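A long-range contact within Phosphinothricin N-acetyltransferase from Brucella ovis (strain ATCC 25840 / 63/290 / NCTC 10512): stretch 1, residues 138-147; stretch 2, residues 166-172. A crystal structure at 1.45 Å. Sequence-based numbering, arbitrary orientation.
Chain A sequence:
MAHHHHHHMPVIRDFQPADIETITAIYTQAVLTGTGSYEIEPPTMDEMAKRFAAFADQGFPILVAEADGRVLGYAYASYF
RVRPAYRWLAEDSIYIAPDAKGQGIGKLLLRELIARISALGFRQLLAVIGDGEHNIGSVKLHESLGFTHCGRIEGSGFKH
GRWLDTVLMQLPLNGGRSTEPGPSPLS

Stretch 1 (138-147) SVKLHESLGF
Stretch 2 166-172: TVLMQLP

From Ser138 the first stretch continues a helix that begins earlier in the chain, and 166-172 continue a strand. Their N-to-C directions differ by 18°, so the two elements run nearly parallel, with axes 9.5 Å apart at closest approach. The register follows from the CA atoms: Val139 CA lies 8.0 Å from Val167 CA, whereas Phe147 CA comes within 4.6 Å of Leu171 CA. The gap is therefore wide along the helix and narrow where the chain has left it.

Backbone hydrogen bonds within the first stretch define its path. His142 N to Ser138 O (3.1 Å), Glu143 N to Val139 O (2.9 Å) and Ser144 N to Lys140 O (2.9 Å) are helical; Gly146 N to Glu143 O (3.1 Å) and Phe147 N to His142 O (3.0 Å) then fold the chain toward the strand. Gly146, at phi/psi 94/3, adopts a conformation in which a CB would be jammed against the preceding carbonyl oxygen and would lie 3.4 Å from Leu171 CD1. Leu171 (t, p) also brings CD1 to 3.5 Å from Gly146 O. His142 (chi1 m, chi2 86°) donates from ND1 to Ser138 O at 2.8 Å and 167°, and its NE2 is hydrogen-bonded elsewhere in the structure. The strand is extended, from -95/127 at Val167 to -143/156 at Gln170.

Apolar packing fills the wide part of the gap. Val167, Met169 and Leu171 direct CA-to-CB toward the first stretch, as the alternation of a strand requires, while Gln170 points away. Val139 and Val167, both chi1 t, meet at CG2 to CG1, 4.3 Å. Met169, with chi angles m, t, p, has the largest covered area, 110 Å² of a total 424 Å² summed over both sides. Its SD lies 4.2 Å from Val139 CG1 and 3.8 Å from His142 CB; its CE reaches Glu143 CG at 3.6 Å and Phe147 O at 3.7 Å. Glu143 CA-to-CB points away, yet its aliphatic CG still makes this contact. Nearer the narrow end, Phe147 CB packs against Met169 CB at 4.0 Å.

The Phe147 ring makes a face contact. Phe147 (-67/147; chi1 m, chi2 72°) presents one ring face to Leu171, whose CB stands 3.7 Å from the ring centroid and only 3° off the normal, a CH-pi arrangement. Met169 C lies at the ring edge.

No hydrogen bond joins the stretches. A CA-H...O contact links the backbones, Phe147 CA to Gln170 O, at 3.3 Å with 133° at the hydrogen.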

# COMPACT_ATOMS: atom_id res chain seq x y z
N SER A 138 7.08 -11.01 -14.22
CA SER A 138 7.50 -10.09 -13.17
C SER A 138 7.92 -10.84 -11.90
O SER A 138 8.89 -10.46 -11.24
CB SER A 138 6.39 -9.09 -12.84
OG SER A 138 6.80 -8.23 -11.79
N VAL A 139 7.18 -11.89 -11.54
CA VAL A 139 7.55 -12.69 -10.38
C VAL A 139 8.93 -13.32 -10.58
O VAL A 139 9.80 -13.25 -9.71
CB VAL A 139 6.47 -13.74 -10.06
CG1 VAL A 139 6.94 -14.65 -8.93
CG2 VAL A 139 5.15 -13.07 -9.71
N LYS A 140 9.14 -13.93 -11.75
CA LYS A 140 10.42 -14.57 -12.03
C LYS A 140 11.56 -13.56 -12.07
O LYS A 140 12.67 -13.84 -11.60
CB LYS A 140 10.33 -15.38 -13.32
N LEU A 141 11.31 -12.37 -12.63
CA LEU A 141 12.34 -11.33 -12.65
C LEU A 141 12.78 -10.98 -11.23
O LEU A 141 13.97 -10.87 -10.94
CB LEU A 141 11.81 -10.07 -13.35
CG LEU A 141 12.55 -8.75 -13.09
CD1 LEU A 141 13.98 -8.78 -13.59
CD2 LEU A 141 11.80 -7.56 -13.70
N HIS A 142 11.81 -10.82 -10.32
CA HIS A 142 12.17 -10.44 -8.96
C HIS A 142 12.82 -11.61 -8.22
O HIS A 142 13.78 -11.41 -7.47
CB HIS A 142 10.94 -9.89 -8.24
CG HIS A 142 10.56 -8.51 -8.68
ND1 HIS A 142 9.74 -8.27 -9.77
CD2 HIS A 142 10.91 -7.29 -8.21
CE1 HIS A 142 9.60 -6.97 -9.94
NE2 HIS A 142 10.30 -6.35 -9.00
N GLU A 143 12.32 -12.83 -8.43
CA GLU A 143 12.97 -14.00 -7.84
C GLU A 143 14.43 -14.09 -8.28
O GLU A 143 15.31 -14.37 -7.46
CB GLU A 143 12.23 -15.28 -8.24
CG GLU A 143 10.88 -15.44 -7.57
CD GLU A 143 10.15 -16.68 -8.04
OE1 GLU A 143 10.57 -17.27 -9.06
OE2 GLU A 143 9.14 -17.06 -7.40
N SER A 144 14.70 -13.84 -9.56
CA SER A 144 16.07 -13.99 -10.06
C SER A 144 17.03 -12.98 -9.46
O SER A 144 18.23 -13.23 -9.42
CB SER A 144 16.09 -13.91 -11.58
OG SER A 144 16.03 -12.57 -12.02
N LEU A 145 16.52 -11.84 -8.98
CA LEU A 145 17.36 -10.83 -8.35
C LEU A 145 17.32 -10.88 -6.83
O LEU A 145 17.73 -9.92 -6.17
CB LEU A 145 17.01 -9.44 -8.88
CG LEU A 145 17.76 -9.20 -10.19
CD1 LEU A 145 17.30 -7.94 -10.87
CD2 LEU A 145 19.26 -9.13 -9.93
N GLY A 146 16.83 -11.98 -6.26
CA GLY A 146 16.94 -12.23 -4.83
C GLY A 146 15.76 -11.79 -3.99
O GLY A 146 15.83 -11.92 -2.76
N PHE A 147 14.69 -11.29 -4.59
CA PHE A 147 13.51 -10.96 -3.81
C PHE A 147 12.89 -12.24 -3.27
O PHE A 147 12.93 -13.29 -3.92
CB PHE A 147 12.47 -10.26 -4.68
CG PHE A 147 12.77 -8.81 -4.99
CD1 PHE A 147 13.79 -8.45 -5.86
CD2 PHE A 147 11.97 -7.81 -4.45
CE1 PHE A 147 14.03 -7.12 -6.15
CE2 PHE A 147 12.20 -6.48 -4.74
CZ PHE A 147 13.23 -6.13 -5.60
N THR A 166 -2.63 -9.65 -5.85
CA THR A 166 -1.39 -8.88 -5.73
C THR A 166 -0.35 -9.75 -5.03
O THR A 166 -0.56 -10.17 -3.89
CB THR A 166 -1.62 -7.64 -4.88
OG1 THR A 166 -2.57 -6.78 -5.52
CG2 THR A 166 -0.30 -6.89 -4.67
N VAL A 167 0.76 -10.02 -5.71
CA VAL A 167 1.88 -10.75 -5.11
C VAL A 167 2.89 -9.75 -4.57
O VAL A 167 3.33 -8.84 -5.29
CB VAL A 167 2.51 -11.72 -6.13
CG1 VAL A 167 3.92 -12.13 -5.68
CG2 VAL A 167 1.61 -12.95 -6.31
N LEU A 168 3.25 -9.89 -3.30
CA LEU A 168 4.23 -9.02 -2.66
C LEU A 168 5.56 -9.75 -2.50
O LEU A 168 5.59 -10.91 -2.09
CB LEU A 168 3.74 -8.56 -1.28
CG LEU A 168 2.36 -7.91 -1.28
CD1 LEU A 168 1.87 -7.87 0.13
CD2 LEU A 168 2.44 -6.52 -1.84
N MET A 169 6.66 -9.05 -2.83
CA MET A 169 8.00 -9.60 -2.67
C MET A 169 8.92 -8.51 -2.13
O MET A 169 8.70 -7.32 -2.36
CB MET A 169 8.56 -10.11 -4.01
CG MET A 169 7.60 -11.04 -4.75
SD MET A 169 8.33 -11.79 -6.22
CE MET A 169 9.56 -12.86 -5.47
N GLN A 170 9.98 -8.91 -1.42
CA GLN A 170 10.87 -7.91 -0.85
C GLN A 170 12.33 -8.36 -0.91
O GLN A 170 12.64 -9.55 -0.95
CB GLN A 170 10.48 -7.48 0.57
CG GLN A 170 10.68 -8.55 1.63
CD GLN A 170 10.26 -8.11 3.02
OE1 GLN A 170 9.46 -8.79 3.67
NE2 GLN A 170 10.80 -6.98 3.49
N LEU A 171 13.21 -7.36 -0.89
CA LEU A 171 14.65 -7.57 -0.95
C LEU A 171 15.28 -6.69 0.12
O LEU A 171 15.08 -5.46 0.09
CB LEU A 171 15.17 -7.16 -2.33
CG LEU A 171 16.68 -7.27 -2.54
CD1 LEU A 171 17.12 -8.72 -2.71
CD2 LEU A 171 17.09 -6.43 -3.74
N PRO A 172 16.05 -7.25 1.04
CA PRO A 172 16.72 -6.42 2.04
C PRO A 172 17.93 -5.73 1.43
O PRO A 172 18.59 -6.26 0.53
CB PRO A 172 17.16 -7.43 3.10
CG PRO A 172 17.42 -8.69 2.30
CD PRO A 172 16.40 -8.68 1.18